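Local coordinates for protein L-amino acid deaminase (Proteus vulgaris, PDB 5I39) that probably oxidises L-amino acids with the help of a bound FAD cofactor, as a membrane-bound L-amino acid deaminase, at residues L56-L61 against N107-I112; M88-F93 against D139-N144; I220-T225 against A229-Q234. All blocks are in the same frame, centred on the assembly; numbering follows the deposited sequence. Where two conformers were deposited one is given.

How the contacts relate
Reading from the N terminus, contact 1 opens at 56-61, on the end of helix 47-58, and contact 2 opens at 88-93, where helix 90-103 starts. Contact 1 then closes at 107-112, tying helix 47-58 to helix 106-110, and contact 2 closes later at 139-144, tying helix 90-103 to helix 128-143. Each spans 45 intervening residues, and the two loops cross because their segments alternate. Contact 3 follows in series as a local hairpin that pairs strands 219-225 and 228-231, with three residues between 220-225 and 229-234. None touches another; the centres of contacts 2 and 3 are the farthest apart, about 40 Å.

Contact 1 (L56-L61 against N107-I112); sequences LVERGL and NAKVGI
Glu-58 and Lys-109 make a lone surface salt bridge between helix 47-58, which follows strand 40-43 in the FAD-binding part of the fold, and the short helix 106-110. It is a contact of side-chain ends: the closest pair of CA atoms, those of Glu-58 and Lys-109, is 12.4 Å apart, and just 69 Å² is buried in all. Both side chains run out extended and come from opposite directions. Lys-109 starts with CG anti to the backbone N (chi1 -178°) and stays stretched through to NZ, which gives it the length to cross. Lys-109 NZ donates to Glu-58 OE2 at 2.8 Å on the syn lone pair, while Glu-58 OE1 is 3.8 Å from the Lys-109 NZ, so one oxygen takes the bond. CE of Lys-109 comes along to 3.2 Å from the same OE2 of Glu-58. Behind Glu-58, Gly-60 ends the helix in a Schellman motif, Gly-60 N bonding to Val-57 O at 2.9 Å. Beside Lys-109, Val-110 packs on Val-192, Met-193 and Tyr-196 of helix 189-199. The chemistry is thus one charged bond between two exposed side chains, its attraction probably weakened by solvent screening.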
loop_
_atom_site.group_PDB
_atom_site.type_symbol
_atom_site.label_atom_id
_atom_site.label_comp_id
_atom_site.label_asym_id
_atom_site.label_seq_id
_atom_site.Cartn_x
_atom_site.Cartn_y
_atom_site.Cartn_z
ATOM N N LEU A 56 -9.974 3.459 -14.427
ATOM C CA LEU A 56 -10.188 4.163 -15.692
ATOM C C LEU A 56 -10.795 3.283 -16.786
ATOM O O LEU A 56 -11.669 3.740 -17.522
ATOM C CB LEU A 56 -8.875 4.775 -16.163
ATOM C CG LEU A 56 -8.387 5.930 -15.287
ATOM C CD1 LEU A 56 -6.910 6.180 -15.532
ATOM C CD2 LEU A 56 -9.187 7.203 -15.533
ATOM N N VAL A 57 -10.359 2.029 -16.886
ATOM C CA VAL A 57 -10.932 1.112 -17.876
ATOM C C VAL A 57 -12.417 0.861 -17.587
ATOM O O VAL A 57 -13.223 0.769 -18.513
ATOM C CB VAL A 57 -10.135 -0.208 -17.972
ATOM C CG1 VAL A 57 -10.883 -1.263 -18.778
ATOM C CG2 VAL A 57 -8.773 0.051 -18.592
ATOM N N GLU A 58 -12.793 0.788 -16.315
ATOM C CA GLU A 58 -14.208 0.661 -15.953
ATOM C C GLU A 58 -15.063 1.840 -16.420
ATOM O O GLU A 58 -16.260 1.682 -16.630
ATOM C CB GLU A 58 -14.357 0.495 -14.450
ATOM C CG GLU A 58 -13.864 -0.849 -13.956
ATOM C CD GLU A 58 -13.801 -0.948 -12.450
ATOM O OE1 GLU A 58 -13.886 0.093 -11.763
ATOM O OE2 GLU A 58 -13.652 -2.082 -11.950
ATOM N N ARG A 59 -14.440 3.011 -16.575
ATOM C CA ARG A 59 -15.093 4.204 -17.117
ATOM C C ARG A 59 -15.093 4.280 -18.652
ATOM O O ARG A 59 -15.535 5.278 -19.217
ATOM C CB ARG A 59 -14.439 5.459 -16.537
ATOM C CG ARG A 59 -14.469 5.509 -15.027
ATOM C CD ARG A 59 -13.894 6.809 -14.505
ATOM N NE ARG A 59 -13.591 6.710 -13.076
ATOM C CZ ARG A 59 -13.724 7.681 -12.166
ATOM N NH1 ARG A 59 -14.198 8.890 -12.478
ATOM N NH2 ARG A 59 -13.382 7.430 -10.907
ATOM N N GLY A 60 -14.608 3.237 -19.323
ATOM C CA GLY A 60 -14.646 3.147 -20.781
ATOM C C GLY A 60 -13.430 3.700 -21.503
ATOM O O GLY A 60 -13.466 3.869 -22.720
ATOM N N LEU A 61 -12.349 3.966 -20.771
ATOM C CA LEU A 61 -11.138 4.551 -21.350
ATOM C C LEU A 61 -10.089 3.482 -21.608
ATOM O O LEU A 61 -9.925 2.568 -20.805
ATOM C CB LEU A 61 -10.568 5.605 -20.403
ATOM C CG LEU A 61 -11.505 6.783 -20.120
ATOM C CD1 LEU A 61 -11.020 7.588 -18.926
ATOM C CD2 LEU A 61 -11.656 7.673 -21.344
ATOM N N ASN A 107 -11.273 -10.058 -3.482
ATOM C CA ASN A 107 -11.238 -11.439 -3.975
ATOM C C ASN A 107 -12.466 -11.763 -4.822
ATOM O O ASN A 107 -12.357 -12.457 -5.839
ATOM C CB ASN A 107 -11.111 -12.443 -2.832
ATOM C CG ASN A 107 -9.773 -12.367 -2.122
ATOM O OD1 ASN A 107 -8.813 -11.781 -2.620
ATOM N ND2 ASN A 107 -9.701 -12.982 -0.950
ATOM N N ALA A 108 -13.622 -11.238 -4.424
ATOM C CA ALA A 108 -14.837 -11.401 -5.216
ATOM C C ALA A 108 -14.790 -10.631 -6.537
ATOM O O ALA A 108 -15.386 -11.069 -7.519
ATOM C CB ALA A 108 -16.055 -10.995 -4.407
ATOM N N LYS A 109 -14.099 -9.494 -6.554
ATOM C CA LYS A 109 -13.952 -8.699 -7.777
ATOM C C LYS A 109 -13.036 -9.375 -8.799
ATOM O O LYS A 109 -13.307 -9.352 -9.991
ATOM C CB LYS A 109 -13.433 -7.296 -7.458
ATOM C CG LYS A 109 -13.315 -6.415 -8.690
ATOM C CD LYS A 109 -13.065 -4.964 -8.349
ATOM C CE LYS A 109 -13.016 -4.150 -9.626
ATOM N NZ LYS A 109 -12.966 -2.697 -9.333
ATOM N N VAL A 110 -11.936 -9.950 -8.332
ATOM C CA VAL A 110 -10.993 -10.607 -9.238
ATOM C C VAL A 110 -11.415 -12.059 -9.506
ATOM O O VAL A 110 -11.188 -12.586 -10.593
ATOM C CB VAL A 110 -9.550 -10.533 -8.694
ATOM C CG1 VAL A 110 -8.562 -11.167 -9.663
ATOM C CG2 VAL A 110 -9.156 -9.084 -8.436
ATOM N N GLY A 111 -12.014 -12.704 -8.511
ATOM C CA GLY A 111 -12.310 -14.135 -8.576
ATOM C C GLY A 111 -11.078 -15.010 -8.398
ATOM O O GLY A 111 -11.128 -16.213 -8.650
ATOM N N ILE A 112 -9.977 -14.394 -7.962
ATOM C CA ILE A 112 -8.710 -15.055 -7.679
ATOM C C ILE A 112 -8.244 -14.481 -6.350
ATOM O O ILE A 112 -8.367 -13.275 -6.106
ATOM C CB ILE A 112 -7.657 -14.786 -8.779
ATOM C CG1 ILE A 112 -8.149 -15.355 -10.119
ATOM C CG2 ILE A 112 -6.303 -15.388 -8.404
ATOM C CD1 ILE A 112 -7.301 -14.996 -11.321
#

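Contact 2 (M88-F93 against D139-N144); sequences MPDETF and DERSKN
Arg-141 lays its guanidinium on the ring of Phe-93 and turns one edge to Asp-90, a cation-pi stack joined to a salt bridge in a helix-helix contact. The start of helix 90-103 thereby meets the last turn of helix 128-143. Side-chain torsions explain the fit. Phe-93 holds CG anti to its backbone N (chi1 175°), which directs the ring to Arg-141. From Arg-141 CG, also anti, the side chain bends at chi2 and again at chi3, which folds CD over the Phe-93 face and lays the guanidinium flat across the CG-CD2 side of the ring. Arg-141 CD makes a CH-pi contact 3.7 Å from the Phe-93 centroid. The guanidinium plane is only 9° from the ring plane, and Arg-141 CZ is 3.9 Å from the Phe-93 centroid but off-centre, nearest to Phe-93 CD2 at 3.4 Å. Hydrogen bonds at the guanidinium edge fix its rotation. NH2 of Arg-141 donates to the anti lone pair of Asp-90 OD1 at 2.9 Å, with the carboxylate and guanidinium nearly coplanar. NH1 also donates to Val-145 O, just beyond the segment, so both terminal nitrogens are engaged by the protein. Waters add to this grip. One accepts from Arg-141 NH2 at 2.8 Å and donates to the carbonyl O of selenomethionine Met-88; the other accepts from Arg-141 NH1 at 2.9 Å and donates to Asp-90 OD1 at 2.7 Å.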
loop_
_atom_site.group_PDB
_atom_site.type_symbol
_atom_site.label_atom_id
_atom_site.label_comp_id
_atom_site.label_asym_id
_atom_site.label_seq_id
_atom_site.Cartn_x
_atom_site.Cartn_y
_atom_site.Cartn_z
HETATM N N MSE A 88 -5.293 6.904 12.383
HETATM C CA MSE A 88 -5.227 7.782 11.211
HETATM C C MSE A 88 -5.904 9.095 11.536
HETATM O O MSE A 88 -6.978 9.107 12.142
HETATM C CB MSE A 88 -5.871 7.188 9.965
HETATM C CG MSE A 88 -5.111 5.983 9.410
HETATM SE SE MSE A 88 -3.316 6.435 8.762
HETATM C CE MSE A 88 -2.368 4.999 9.716
ATOM N N PRO A 89 -5.298 10.213 11.138
ATOM C CA PRO A 89 -5.943 11.506 11.336
ATOM C C PRO A 89 -7.139 11.670 10.408
ATOM O O PRO A 89 -7.331 10.873 9.481
ATOM C CB PRO A 89 -4.835 12.501 10.988
ATOM C CG PRO A 89 -4.021 11.794 9.972
ATOM C CD PRO A 89 -4.014 10.361 10.426
ATOM N N ASP A 90 -7.932 12.709 10.640
ATOM C CA ASP A 90 -9.125 12.945 9.834
ATOM C C ASP A 90 -8.821 13.060 8.337
ATOM O O ASP A 90 -9.649 12.698 7.511
ATOM C CB ASP A 90 -9.862 14.196 10.317
ATOM C CG ASP A 90 -11.258 14.307 9.734
ATOM O OD1 ASP A 90 -12.030 13.333 9.866
ATOM O OD2 ASP A 90 -11.583 15.362 9.147
ATOM N N GLU A 91 -7.630 13.538 7.992
ATOM C CA GLU A 91 -7.254 13.699 6.590
ATOM C C GLU A 91 -7.272 12.372 5.822
ATOM O O GLU A 91 -7.683 12.342 4.664
ATOM C CB GLU A 91 -5.878 14.371 6.470
ATOM C CG GLU A 91 -5.868 15.864 6.804
ATOM C CD GLU A 91 -5.957 16.192 8.294
ATOM O OE1 GLU A 91 -5.783 15.295 9.142
ATOM O OE2 GLU A 91 -6.203 17.365 8.634
ATOM N N THR A 92 -6.841 11.290 6.469
ATOM C CA THR A 92 -6.720 9.989 5.807
ATOM C C THR A 92 -7.606 8.886 6.387
ATOM O O THR A 92 -7.600 7.771 5.859
ATOM C CB THR A 92 -5.258 9.511 5.811
ATOM O OG1 THR A 92 -4.775 9.498 7.159
ATOM C CG2 THR A 92 -4.390 10.427 4.949
ATOM N N PHE A 93 -8.395 9.172 7.423
ATOM C CA PHE A 93 -9.183 8.108 8.031
ATOM C C PHE A 93 -10.107 7.432 7.016
ATOM O O PHE A 93 -10.086 6.208 6.876
ATOM C CB PHE A 93 -10.011 8.579 9.224
ATOM C CG PHE A 93 -10.895 7.496 9.751
ATOM C CD1 PHE A 93 -10.375 6.508 10.579
ATOM C CD2 PHE A 93 -12.208 7.379 9.316
ATOM C CE1 PHE A 93 -11.168 5.463 11.018
ATOM C CE2 PHE A 93 -13.006 6.333 9.747
ATOM C CZ PHE A 93 -12.486 5.376 10.604
ATOM N N ASP A 139 -12.988 7.155 20.639
ATOM C CA ASP A 139 -14.188 7.884 21.065
ATOM C C ASP A 139 -14.579 8.920 20.015
ATOM O O ASP A 139 -15.717 8.924 19.531
ATOM C CB ASP A 139 -13.975 8.561 22.423
ATOM C CG ASP A 139 -15.242 9.232 22.961
ATOM O OD1 ASP A 139 -16.335 9.041 22.386
ATOM O OD2 ASP A 139 -15.143 9.959 23.968
ATOM N N GLU A 140 -13.637 9.782 19.649
ATOM C CA GLU A 140 -13.924 10.830 18.670
ATOM C C GLU A 140 -14.418 10.268 17.338
ATOM O O GLU A 140 -15.380 10.781 16.767
ATOM C CB GLU A 140 -12.698 11.726 18.463
ATOM C CG GLU A 140 -12.400 12.636 19.647
ATOM C CD GLU A 140 -13.536 13.597 19.959
ATOM O OE1 GLU A 140 -14.108 14.184 19.021
ATOM O OE2 GLU A 140 -13.870 13.754 21.149
ATOM N N ARG A 141 -13.789 9.203 16.849
ATOM C CA ARG A 141 -14.236 8.611 15.589
ATOM C C ARG A 141 -15.632 7.982 15.719
ATOM O O ARG A 141 -16.472 8.155 14.837
ATOM C CB ARG A 141 -13.216 7.603 15.053
ATOM C CG ARG A 141 -13.554 7.015 13.685
ATOM C CD ARG A 141 -13.911 8.052 12.624
ATOM N NE ARG A 141 -12.822 8.988 12.341
ATOM C CZ ARG A 141 -12.877 9.962 11.430
ATOM N NH1 ARG A 141 -13.965 10.142 10.681
ATOM N NH2 ARG A 141 -11.827 10.760 11.259
ATOM N N SER A 142 -15.897 7.309 16.838
ATOM C CA SER A 142 -17.214 6.703 17.074
ATOM C C SER A 142 -18.351 7.730 17.077
ATOM O O SER A 142 -19.462 7.423 16.664
ATOM C CB SER A 142 -17.229 5.897 18.385
ATOM O OG SER A 142 -17.399 6.713 19.535
ATOM N N LYS A 143 -18.073 8.946 17.538
ATOM C CA LYS A 143 -19.102 9.992 17.583
ATOM C C LYS A 143 -19.449 10.549 16.201
ATOM O O LYS A 143 -20.521 11.115 16.018
ATOM C CB LYS A 143 -18.674 11.122 18.515
ATOM C CG LYS A 143 -18.590 10.681 19.963
ATOM C CD LYS A 143 -18.308 11.837 20.905
ATOM C CE LYS A 143 -16.892 12.371 20.771
ATOM N NZ LYS A 143 -16.687 13.513 21.700
ATOM N N ASN A 144 -18.544 10.391 15.237
ATOM C CA ASN A 144 -18.767 10.862 13.874
ATOM C C ASN A 144 -17.907 10.049 12.911
ATOM O O ASN A 144 -16.824 10.473 12.513
ATOM C CB ASN A 144 -18.456 12.366 13.786
ATOM C CG ASN A 144 -18.792 12.967 12.429
ATOM O OD1 ASN A 144 -19.426 12.328 11.588
ATOM N ND2 ASN A 144 -18.371 14.210 12.216
HETATM O O HOH W 1 -9.883 9.680 12.951
HETATM O O HOH W 2 -13.718 11.868 8.323
#

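Contact 3 (I220-T225 against A229-Q234); sequences ISDVVT and AIKTSQ
Ala-229, Ile-220 and Val-223 lose the most surface in this antiparallel beta hairpin, in which residues 220-225 and 229-231 have directions 152° apart. Val-223 anchors the middle: it forms a hydrogen-bonded pair with Ile-230, Val-223 N giving to Ile-230 O and Ile-230 N to Val-223 O, each at 2.9 Å. Their side chains share one face of the sheet, where Val-223 CG2 also lies alongside Thr-232 CG2 at 3.9 Å, the two side chains pointing the same way. Val-223 lies about 4 Å, side chain to side chain, from the FAD-binding Ala-210 and about 7 Å from the FAD itself, so this face of the hairpin is near the cofactor. Ala-229, in a non-hydrogen-bonded pair with Val-224, puts its CB 3.8 Å from Asp-222 OD2 on the other face. There Asp-222 runs beside Lys-231, whose NZ gives to two waters that each donate to one carboxylate oxygen. At the far end, chi1 of -65° sets Ile-220 CG1 beside the backbone N and turns CG2 anti to it, where Ile-220 CG2 rests 3.6 Å from Thr-232 O. Where the ladder ends, Thr-232 N reaches Ser-221 O at 3.0 Å from above the carbonyl plane. Thr-232 OG1 donates to Ala-38 O and accepts from Gln-234 N in an ST turn. Ser-221 and Asp-222 form a classic bulge facing Glu-214 of strand 210-216, and Val-223, Ile-230 and Thr-232 pack on Val-41 of strand 40-43.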
loop_
_atom_site.group_PDB
_atom_site.type_symbol
_atom_site.label_atom_id
_atom_site.label_comp_id
_atom_site.label_asym_id
_atom_site.label_seq_id
_atom_site.Cartn_x
_atom_site.Cartn_y
_atom_site.Cartn_z
ATOM N N ILE A 220 -1.513 18.194 -23.407
ATOM C CA ILE A 220 -0.559 17.093 -23.533
ATOM C C ILE A 220 -0.852 16.371 -24.848
ATOM O O ILE A 220 -2.012 16.139 -25.182
ATOM C CB ILE A 220 -0.620 16.122 -22.334
ATOM C CG1 ILE A 220 -0.184 16.847 -21.055
ATOM C CG2 ILE A 220 0.282 14.909 -22.564
ATOM C CD1 ILE A 220 -0.553 16.138 -19.769
ATOM N N SER A 221 0.202 16.063 -25.598
ATOM C CA SER A 221 0.086 15.319 -26.856
ATOM C C SER A 221 0.732 13.943 -26.818
ATOM O O SER A 221 0.285 13.045 -27.522
ATOM C CB SER A 221 0.681 16.124 -28.016
ATOM O OG SER A 221 2.088 16.248 -27.898
ATOM N N ASP A 222 1.789 13.776 -26.028
ATOM C CA ASP A 222 2.536 12.525 -25.989
ATOM C C ASP A 222 3.144 12.290 -24.630
ATOM O O ASP A 222 3.491 13.236 -23.929
ATOM C CB ASP A 222 3.702 12.539 -26.984
ATOM C CG ASP A 222 3.262 12.739 -28.409
ATOM O OD1 ASP A 222 3.105 13.912 -28.811
ATOM O OD2 ASP A 222 3.070 11.728 -29.117
ATOM N N VAL A 223 3.281 11.016 -24.282
ATOM C CA VAL A 223 4.256 10.590 -23.291
ATOM C C VAL A 223 5.429 10.019 -24.076
ATOM O O VAL A 223 5.253 9.134 -24.918
ATOM C CB VAL A 223 3.679 9.553 -22.314
ATOM C CG1 VAL A 223 4.758 9.016 -21.380
ATOM C CG2 VAL A 223 2.565 10.185 -21.499
ATOM N N VAL A 224 6.616 10.552 -23.808
ATOM C CA VAL A 224 7.837 10.143 -24.485
ATOM C C VAL A 224 8.513 9.098 -23.617
ATOM O O VAL A 224 8.837 9.362 -22.461
ATOM C CB VAL A 224 8.777 11.344 -24.717
ATOM C CG1 VAL A 224 10.045 10.912 -25.450
ATOM C CG2 VAL A 224 8.064 12.425 -25.511
ATOM N N THR A 225 8.709 7.908 -24.173
ATOM C CA THR A 225 9.365 6.824 -23.452
ATOM C C THR A 225 10.705 6.545 -24.095
ATOM O O THR A 225 11.042 7.119 -25.134
ATOM C CB THR A 225 8.525 5.521 -23.428
ATOM O OG1 THR A 225 8.627 4.837 -24.685
ATOM C CG2 THR A 225 7.066 5.807 -23.098
ATOM N N ALA A 229 7.262 7.439 -28.554
ATOM C CA ALA A 229 6.190 8.270 -28.019
ATOM C C ALA A 229 4.824 7.609 -28.187
ATOM O O ALA A 229 4.560 6.986 -29.212
ATOM C CB ALA A 229 6.195 9.626 -28.703
ATOM N N ILE A 230 3.980 7.745 -27.162
ATOM C CA ILE A 230 2.582 7.323 -27.243
ATOM C C ILE A 230 1.701 8.578 -27.188
ATOM O O ILE A 230 1.857 9.422 -26.301
ATOM C CB ILE A 230 2.221 6.257 -26.165
ATOM C CG1 ILE A 230 0.738 5.878 -26.246
ATOM C CG2 ILE A 230 2.589 6.705 -24.756
ATOM C CD1 ILE A 230 0.438 4.507 -25.677
ATOM N N LYS A 231 0.783 8.689 -28.147
ATOM C CA LYS A 231 -0.140 9.814 -28.194
ATOM C C LYS A 231 -1.196 9.703 -27.098
ATOM O O LYS A 231 -1.833 8.664 -26.947
ATOM C CB LYS A 231 -0.831 9.893 -29.553
ATOM C CG LYS A 231 0.108 10.188 -30.708
ATOM C CD LYS A 231 -0.639 10.191 -32.032
ATOM C CE LYS A 231 0.285 10.476 -33.206
ATOM N NZ LYS A 231 0.731 11.896 -33.268
ATOM N N THR A 232 -1.363 10.780 -26.342
ATOM C CA THR A 232 -2.400 10.874 -25.314
ATOM C C THR A 232 -2.495 12.317 -24.854
ATOM O O THR A 232 -1.557 13.089 -25.050
ATOM C CB THR A 232 -2.092 9.987 -24.080
ATOM O OG1 THR A 232 -3.251 9.911 -23.239
ATOM C CG2 THR A 232 -0.897 10.523 -23.256
ATOM N N SER A 233 -3.621 12.666 -24.237
ATOM C CA SER A 233 -3.772 13.962 -23.570
ATOM C C SER A 233 -4.034 13.832 -22.069
ATOM O O SER A 233 -4.281 14.829 -21.396
ATOM C CB SER A 233 -4.883 14.775 -24.237
ATOM O OG SER A 233 -6.150 14.179 -24.029
ATOM N N GLN A 234 -3.956 12.608 -21.540
ATOM C CA GLN A 234 -4.259 12.341 -20.131
ATOM C C GLN A 234 -3.190 11.441 -19.537
ATOM O O GLN A 234 -2.904 10.376 -20.078
ATOM C CB GLN A 234 -5.642 11.707 -19.994
ATOM C CG GLN A 234 -6.756 12.627 -20.471
ATOM C CD GLN A 234 -8.131 11.988 -20.436
ATOM O OE1 GLN A 234 -8.318 10.854 -20.885
ATOM N NE2 GLN A 234 -9.107 12.721 -19.928
HETATM O O HOH W 3 -3.721 17.614 -21.639
HETATM O O HOH W 4 1.414 13.782 -31.230
HETATM O O HOH W 5 3.295 11.420 -31.980
#